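Side-chain contacts in ATPase BagA (PDB 6BS3), which hydrolyses ATP as one subunit of the heterodimeric BagAB complex, whose ATPase activity is needed for resistance to nitric oxide and to elevated glycerol: residues T36-L41 / V52-V57; L43-G48 / A158-A163; A64-V69 / G325-L330. All coordinates share one frame; numbering follows the deposited sequence.

Interaction 1: T36-L41 / V52-V57; sequences TIAAAL and VLLVEV. With ADP (adenosine-5'-diphosphate), chain C.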
# COMPACT_ATOMS: atom_id res chain seq x y z
N THR A 36 1.81 -11.06 6.64
CA THR A 36 2.06 -11.41 8.05
C THR A 36 0.95 -12.32 8.61
O THR A 36 1.25 -13.34 9.23
CB THR A 36 2.16 -10.12 8.90
OG1 THR A 36 3.12 -9.25 8.33
CG2 THR A 36 2.55 -10.40 10.33
N ILE A 37 -0.32 -11.91 8.43
CA ILE A 37 -1.52 -12.59 8.93
C ILE A 37 -1.79 -13.91 8.18
O ILE A 37 -2.26 -14.86 8.80
CB ILE A 37 -2.73 -11.61 8.95
CG1 ILE A 37 -2.42 -10.41 9.88
CG2 ILE A 37 -4.05 -12.32 9.32
CD1 ILE A 37 -3.48 -9.39 9.99
N ALA A 38 -1.47 -13.98 6.87
CA ALA A 38 -1.67 -15.21 6.09
C ALA A 38 -0.67 -16.26 6.62
O ALA A 38 -1.07 -17.40 6.88
CB ALA A 38 -1.47 -14.94 4.60
N ALA A 39 0.59 -15.85 6.90
CA ALA A 39 1.59 -16.73 7.51
C ALA A 39 1.18 -17.16 8.95
O ALA A 39 1.32 -18.33 9.30
CB ALA A 39 2.95 -16.06 7.54
N ALA A 40 0.67 -16.22 9.77
CA ALA A 40 0.21 -16.52 11.14
C ALA A 40 -1.02 -17.46 11.11
O ALA A 40 -1.13 -18.34 11.95
CB ALA A 40 -0.11 -15.24 11.90
N LEU A 41 -1.94 -17.27 10.12
CA LEU A 41 -3.11 -18.11 9.91
C LEU A 41 -2.67 -19.54 9.53
O LEU A 41 -3.19 -20.50 10.09
CB LEU A 41 -4.08 -17.50 8.86
CG LEU A 41 -5.33 -18.37 8.50
CD1 LEU A 41 -6.13 -18.75 9.74
CD2 LEU A 41 -6.19 -17.70 7.43
N VAL A 52 -0.19 -27.50 6.10
CA VAL A 52 -0.81 -26.34 5.46
C VAL A 52 0.11 -25.73 4.39
O VAL A 52 1.33 -25.63 4.60
CB VAL A 52 -1.30 -25.32 6.52
CG1 VAL A 52 -1.75 -24.00 5.89
CG2 VAL A 52 -2.43 -25.91 7.38
N LEU A 53 -0.47 -25.33 3.24
CA LEU A 53 0.28 -24.67 2.18
C LEU A 53 0.01 -23.15 2.20
O LEU A 53 -1.14 -22.72 2.15
CB LEU A 53 -0.02 -25.27 0.78
CG LEU A 53 0.82 -24.71 -0.39
CD1 LEU A 53 2.30 -25.10 -0.28
CD2 LEU A 53 0.27 -25.17 -1.71
N LEU A 54 1.09 -22.35 2.28
CA LEU A 54 1.03 -20.88 2.24
C LEU A 54 1.42 -20.44 0.81
O LEU A 54 2.54 -20.69 0.36
CB LEU A 54 1.98 -20.27 3.31
CG LEU A 54 2.12 -18.75 3.36
CD1 LEU A 54 0.75 -18.05 3.68
CD2 LEU A 54 3.23 -18.34 4.31
N VAL A 55 0.47 -19.82 0.09
CA VAL A 55 0.61 -19.42 -1.32
C VAL A 55 0.65 -17.91 -1.55
O VAL A 55 -0.18 -17.19 -1.01
CB VAL A 55 -0.55 -20.06 -2.15
CG1 VAL A 55 -0.45 -19.72 -3.64
CG2 VAL A 55 -0.65 -21.57 -1.94
N GLU A 56 1.60 -17.42 -2.37
CA GLU A 56 1.61 -16.01 -2.79
C GLU A 56 1.52 -15.97 -4.33
O GLU A 56 2.02 -16.87 -4.99
CB GLU A 56 2.76 -15.20 -2.19
CG GLU A 56 4.13 -15.53 -2.77
CD GLU A 56 5.17 -14.59 -2.23
OE1 GLU A 56 6.17 -15.08 -1.66
OE2 GLU A 56 4.98 -13.35 -2.33
N VAL A 57 0.81 -14.98 -4.89
CA VAL A 57 0.47 -14.98 -6.33
C VAL A 57 0.99 -13.76 -7.16
O VAL A 57 0.73 -13.73 -8.37
CB VAL A 57 -1.08 -15.11 -6.47
CG1 VAL A 57 -1.62 -16.35 -5.74
CG2 VAL A 57 -1.79 -13.85 -5.98
PB ADP C . 0.52 -6.36 3.35
O1B ADP C . 0.98 -7.73 2.81
O2B ADP C . 1.13 -5.24 2.48
O3B ADP C . -0.97 -6.21 3.48
PA ADP C . 2.46 -6.75 5.56
O1A ADP C . 3.70 -6.72 4.64
O2A ADP C . 2.20 -8.12 6.08
O3A ADP C . 1.20 -6.18 4.78
O5' ADP C . 2.53 -5.63 6.68
C5' ADP C . 2.86 -4.23 6.48
C4' ADP C . 3.89 -3.86 7.53
O4' ADP C . 3.29 -3.93 8.83
C3' ADP C . 5.14 -4.73 7.59
O3' ADP C . 6.27 -3.92 7.88
C2' ADP C . 4.82 -5.71 8.73
O2' ADP C . 5.97 -6.27 9.35
C1' ADP C . 4.01 -4.82 9.67
N9 ADP C . 3.06 -5.52 10.53
C8 ADP C . 2.05 -6.37 10.14
N7 ADP C . 1.30 -6.79 11.13
C5 ADP C . 1.86 -6.20 12.25
C6 ADP C . 1.51 -6.22 13.62
N6 ADP C . 0.50 -6.94 14.12
N1 ADP C . 2.25 -5.47 14.47
C2 ADP C . 3.28 -4.76 13.98
N3 ADP C . 3.71 -4.68 12.72
C4 ADP C . 2.95 -5.41 11.89

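Interaction 2: L43-G48 / A158-A163; sequences LTLAAG and AIVVDA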
# COMPACT_ATOMS: atom_id res chain seq x y z
N LEU A 43 0.19 -21.01 10.22
CA LEU A 43 0.78 -21.59 11.44
C LEU A 43 -0.31 -22.10 12.36
O LEU A 43 -0.16 -23.19 12.92
CB LEU A 43 1.69 -20.60 12.21
CG LEU A 43 3.05 -20.25 11.56
CD1 LEU A 43 3.69 -19.01 12.21
CD2 LEU A 43 4.04 -21.44 11.62
N THR A 44 -1.41 -21.34 12.50
CA THR A 44 -2.53 -21.68 13.37
C THR A 44 -3.24 -22.96 12.88
O THR A 44 -3.55 -23.82 13.68
CB THR A 44 -3.53 -20.50 13.51
OG1 THR A 44 -2.82 -19.32 13.88
CG2 THR A 44 -4.59 -20.77 14.54
N LEU A 45 -3.49 -23.06 11.57
CA LEU A 45 -4.18 -24.18 10.96
C LEU A 45 -3.33 -25.43 10.87
O LEU A 45 -3.89 -26.52 10.81
CB LEU A 45 -4.77 -23.78 9.59
CG LEU A 45 -5.82 -22.63 9.60
CD1 LEU A 45 -6.25 -22.29 8.22
CD2 LEU A 45 -7.05 -22.99 10.47
N ALA A 46 -1.98 -25.30 10.87
CA ALA A 46 -1.06 -26.44 10.82
C ALA A 46 -0.84 -27.10 12.16
O ALA A 46 -0.48 -28.28 12.19
CB ALA A 46 0.27 -26.06 10.20
N ALA A 47 -1.06 -26.38 13.28
CA ALA A 47 -0.90 -26.93 14.63
C ALA A 47 -1.64 -28.27 14.85
O ALA A 47 -2.74 -28.45 14.35
CB ALA A 47 -1.33 -25.91 15.67
N GLY A 48 -0.97 -29.21 15.50
CA GLY A 48 -1.50 -30.54 15.78
C GLY A 48 -1.27 -31.55 14.68
O GLY A 48 -2.20 -32.26 14.30
N ALA A 158 -5.21 -27.63 4.63
CA ALA A 158 -5.70 -26.31 4.25
C ALA A 158 -4.68 -25.61 3.36
O ALA A 158 -3.50 -25.94 3.39
CB ALA A 158 -5.99 -25.44 5.49
N ILE A 159 -5.17 -24.65 2.58
CA ILE A 159 -4.38 -23.78 1.71
C ILE A 159 -4.69 -22.35 2.15
O ILE A 159 -5.86 -21.96 2.26
CB ILE A 159 -4.72 -23.97 0.19
CG1 ILE A 159 -4.71 -25.47 -0.25
CG2 ILE A 159 -3.84 -23.08 -0.72
CD1 ILE A 159 -3.45 -26.20 -0.24
N VAL A 160 -3.64 -21.57 2.42
CA VAL A 160 -3.79 -20.17 2.80
C VAL A 160 -3.14 -19.33 1.70
O VAL A 160 -1.96 -19.52 1.38
CB VAL A 160 -3.26 -19.83 4.23
CG1 VAL A 160 -3.52 -18.35 4.57
CG2 VAL A 160 -3.90 -20.75 5.30
N VAL A 161 -3.93 -18.48 1.07
CA VAL A 161 -3.44 -17.62 0.01
C VAL A 161 -3.27 -16.19 0.54
O VAL A 161 -4.22 -15.61 1.08
CB VAL A 161 -4.30 -17.70 -1.29
CG1 VAL A 161 -3.71 -16.85 -2.41
CG2 VAL A 161 -4.46 -19.14 -1.75
N ASP A 162 -2.02 -15.66 0.43
CA ASP A 162 -1.65 -14.27 0.67
C ASP A 162 -2.09 -13.70 -0.71
O ASP A 162 -1.40 -13.82 -1.71
CB ASP A 162 -0.15 -14.17 0.93
CG ASP A 162 0.49 -12.79 0.99
OD1 ASP A 162 -0.24 -11.79 0.90
OD2 ASP A 162 1.72 -12.73 1.12
N ALA A 163 -3.35 -13.24 -0.75
CA ALA A 163 -4.06 -12.84 -1.97
C ALA A 163 -3.80 -11.39 -2.45
O ALA A 163 -3.32 -10.57 -1.67
CB ALA A 163 -5.55 -13.09 -1.76

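Interaction 3: A64-V69 / G325-L330; sequences AQLFDV and GSLYEL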
# COMPACT_ATOMS: atom_id res chain seq x y z
N ALA A 64 9.45 -15.22 1.30
CA ALA A 64 10.90 -15.23 1.51
C ALA A 64 11.33 -14.03 2.36
O ALA A 64 12.11 -14.19 3.30
CB ALA A 64 11.63 -15.23 0.18
N GLN A 65 10.78 -12.84 2.06
CA GLN A 65 11.02 -11.58 2.77
C GLN A 65 10.55 -11.68 4.24
O GLN A 65 11.27 -11.25 5.14
CB GLN A 65 10.31 -10.43 2.05
CG GLN A 65 10.77 -9.05 2.47
CD GLN A 65 9.89 -7.94 1.95
OE1 GLN A 65 8.65 -8.00 2.02
NE2 GLN A 65 10.51 -6.89 1.43
N LEU A 66 9.37 -12.26 4.46
CA LEU A 66 8.79 -12.46 5.79
C LEU A 66 9.65 -13.43 6.63
O LEU A 66 9.88 -13.16 7.81
CB LEU A 66 7.37 -13.02 5.61
CG LEU A 66 6.46 -13.11 6.82
CD1 LEU A 66 6.30 -11.76 7.48
CD2 LEU A 66 5.10 -13.60 6.39
N PHE A 67 10.12 -14.54 6.03
CA PHE A 67 10.94 -15.54 6.73
C PHE A 67 12.44 -15.22 6.68
O PHE A 67 13.26 -15.99 7.21
CB PHE A 67 10.62 -16.96 6.21
CG PHE A 67 9.30 -17.45 6.73
CD1 PHE A 67 8.11 -17.18 6.06
CD2 PHE A 67 9.22 -18.13 7.95
CE1 PHE A 67 6.89 -17.59 6.57
CE2 PHE A 67 7.99 -18.56 8.45
CZ PHE A 67 6.83 -18.29 7.75
N ASP A 68 12.79 -14.04 6.12
CA ASP A 68 14.16 -13.53 5.98
C ASP A 68 15.12 -14.57 5.30
O ASP A 68 16.22 -14.87 5.78
CB ASP A 68 14.68 -12.99 7.34
CG ASP A 68 15.93 -12.14 7.21
OD1 ASP A 68 16.13 -11.54 6.12
OD2 ASP A 68 16.72 -12.07 8.19
N VAL A 69 14.65 -15.15 4.18
CA VAL A 69 15.41 -16.14 3.41
C VAL A 69 15.56 -15.68 1.96
O VAL A 69 14.74 -14.87 1.51
CB VAL A 69 14.81 -17.59 3.47
CG1 VAL A 69 15.04 -18.25 4.83
CG2 VAL A 69 13.34 -17.64 3.03
N GLY A 325 9.46 -15.08 15.70
CA GLY A 325 8.81 -15.14 17.01
C GLY A 325 7.50 -14.38 17.06
O GLY A 325 6.56 -14.83 17.73
N SER A 326 7.40 -13.24 16.33
CA SER A 326 6.20 -12.39 16.20
C SER A 326 5.12 -13.13 15.47
O SER A 326 3.95 -12.97 15.81
CB SER A 326 6.51 -11.10 15.44
OG SER A 326 7.53 -10.37 16.08
N LEU A 327 5.48 -13.94 14.45
CA LEU A 327 4.50 -14.75 13.70
C LEU A 327 3.84 -15.78 14.61
O LEU A 327 2.63 -16.01 14.49
CB LEU A 327 5.10 -15.44 12.47
CG LEU A 327 5.49 -14.56 11.30
CD1 LEU A 327 6.20 -15.39 10.22
CD2 LEU A 327 4.28 -13.81 10.74
N TYR A 328 4.63 -16.37 15.53
CA TYR A 328 4.12 -17.33 16.51
C TYR A 328 3.22 -16.65 17.54
O TYR A 328 2.20 -17.22 17.86
CB TYR A 328 5.25 -18.17 17.13
CG TYR A 328 5.78 -19.21 16.17
CD1 TYR A 328 5.20 -20.47 16.08
CD2 TYR A 328 6.81 -18.91 15.28
CE1 TYR A 328 5.67 -21.43 15.19
CE2 TYR A 328 7.27 -19.84 14.36
CZ TYR A 328 6.72 -21.11 14.33
OH TYR A 328 7.19 -22.03 13.43
N GLU A 329 3.53 -15.39 17.95
CA GLU A 329 2.67 -14.62 18.88
C GLU A 329 1.33 -14.28 18.22
O GLU A 329 0.30 -14.35 18.88
CB GLU A 329 3.33 -13.30 19.34
CG GLU A 329 4.61 -13.48 20.13
CD GLU A 329 5.44 -12.23 20.36
OE1 GLU A 329 4.99 -11.12 20.00
OE2 GLU A 329 6.56 -12.37 20.91
N LEU A 330 1.35 -13.93 16.93
CA LEU A 330 0.11 -13.62 16.20
C LEU A 330 -0.72 -14.89 15.96
O LEU A 330 -1.94 -14.82 16.07
CB LEU A 330 0.38 -12.86 14.89
CG LEU A 330 1.02 -11.47 15.02
CD1 LEU A 330 1.39 -10.94 13.64
CD2 LEU A 330 0.08 -10.46 15.72

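Interaction 1: T36-L41 / V52-V57
Helix 34-46 and strand 51-56 come closest at Ala-39 and Leu-54, whose CA atoms lie 6.7 Å apart, and no hydrogen bond passes between the two segments. The contact is made by one leucine forked against two alanines. Leu-54 sends its CB toward the helix, and with CG anti to the backbone N (chi1 177°) its two methyls part over neighbouring residues of the helix. CD1 takes Ala-38: it rests against the backbone there, 3.7 Å from Ala-38 C, and also meets the methyl, with Ala-38 CB 3.9 Å from Leu-54 CD1. CD2 takes Ala-39, its distance to Ala-39 CB being 4.0 Å. The methyl-sized side chains on the helix allow Leu-54 to reach the main chain itself. Val-160 of strand 158-162 packs on Ala-38 as well, and Leu-327 of helix 324-336 lies against Ala-39.

Two residues before Ala-38, the same helix holds the nucleotide. Thr-36 grips one alpha-phosphate oxygen of ADP twice: its amide N donates to O2A at 3.0 Å, close to straight at 162°, and its hydroxyl OG1 donates to the same O2A at 2.7 Å. OG1 sits beside the backbone N, which lets both donors converge on that oxygen, while CG2 lies near the adenine, 3.9 Å from N7 of ADP. Gly-31, Gly-33 and Lys-34 bind the nucleotide too, completing a P-loop (Walker A) arrangement. The chemistry is thus divided along the helix: polar at its N-terminal end, where two donors on one oxygen fix the alpha-phosphate, and made by van der Waals contact alone, without a hydrogen bond, where Leu-54 packs on Ala-38 and Ala-39.

Interaction 2: L43-G48 / A158-A163
Leu-45 reaches from the last turn of helix 34-46 to strand 158-162 with a single methyl, CD1, which meets two residues on the same face of the strand. Leu-45 CD1 is 4.1 Å from Val-160 CG2 and 4.2 Å from Ala-158 CB, so these are ordinary van der Waals contacts, and no hydrogen bond joins the segments. Ala-158 and Val-160 both direct their CB atoms toward the helix, whereas the CB of Ile-159 between them points away. The leucine and the valine cross obliquely and touch through one branch of each.

The torsions place both branches. Leu-45 has CG beside its backbone N (chi1 -61°) in an otherwise extended chain, which carries CD1 out to the strand. On the other side, Val-160 has CG1 anti to the backbone N (chi1 -177°) and CG2 beside it, and it is CG2 that meets the leucine.

In the next shell, Thr-44 OG1 bonds Ala-40 O one turn back and Ser-331 OG of helix 324-336; the second of these, with the bond from Arg-50 NE to Leu-45 O, links the helix end to its surroundings. On the strand side, backbone bonds to Leu-53 fix Ala-158 and Val-160, and Asp-162 OD2 is hydrogen-bonded to Ser-35 OG, which ties the strand's far end to the nucleotide site.

This is a helix packed on the parallel part of the sheet in a P-loop NTPase domain of the ArsA family. Strand 158-162 lies between 51-56 and 23-28, and Leu-45, near the end of helix 34-46, touches all three: His-24 and Val-52 as well as Ala-158 and Val-160.

Interaction 3: A64-V69 / G325-L330
Leu-327 puts one methyl, CD1, into the angle between Leu-66 and Phe-67, two consecutive residues at the end of the short helix 62-66. Against the aromatic ring the methyl is off-centre: Leu-327 CD1 stands 4.3 Å from the Phe-67 ring centroid, 28° from the ring normal, in a CH-pi contact. It leans to the outer part of the ring, where CZ of Phe-67 is 3.9 Å from Leu-327 CD1 and CE2 is 4.0 Å away. From the other residue it is the branch point that touches, with Leu-66 CG 4.1 Å from Leu-327 CD1.

The side chains come from different directions. Leu-327 directs its CB toward the 64-69 segment. Neither Leu-66 nor Phe-67 does so in return, but their ends come nearer: Leu-66 has CG anti to its N (chi1 -170°), Phe-67 beside its N (chi1 -75°), and the methyl touches both. Just beyond, Asp-68 takes positive phi in a Schellman motif.

This is apolar helix-to-helix packing beside the nucleotide site: the C-terminal helix 324-336, whose Leu-330 touches ADP, packs on the end of helix 62-66. Leu-66 and Leu-327 both continue onto helix 34-46, at Ala-39 and Leu-43 respectively. Phe-67 packs on Ile-79 and Ala-80 of strand 77-82, and Tyr-328 OH is hydrogen-bonded to Thr-81 O of the same strand.

From the N terminus, helix 34-46 leaves the P-loop and returns through a short turn to strand 51-56, and interaction 1 closes that small loop. Interaction 2 starts later on the same helix but closes more than a hundred residues on, at strand 158-162, so the two cross; their strands are neighbours in the parallel part of the sheet. Interaction 3 opens after interaction 1 has closed, in helix 62-66, and spans most of the chain to helix 324-336, crossing interaction 2. Helix 324-336 also packs on helix 34-46, where Leu-43 meets Tyr-328, so the C-terminal helix joins the nucleotide-binding helix and, through it, the sheet.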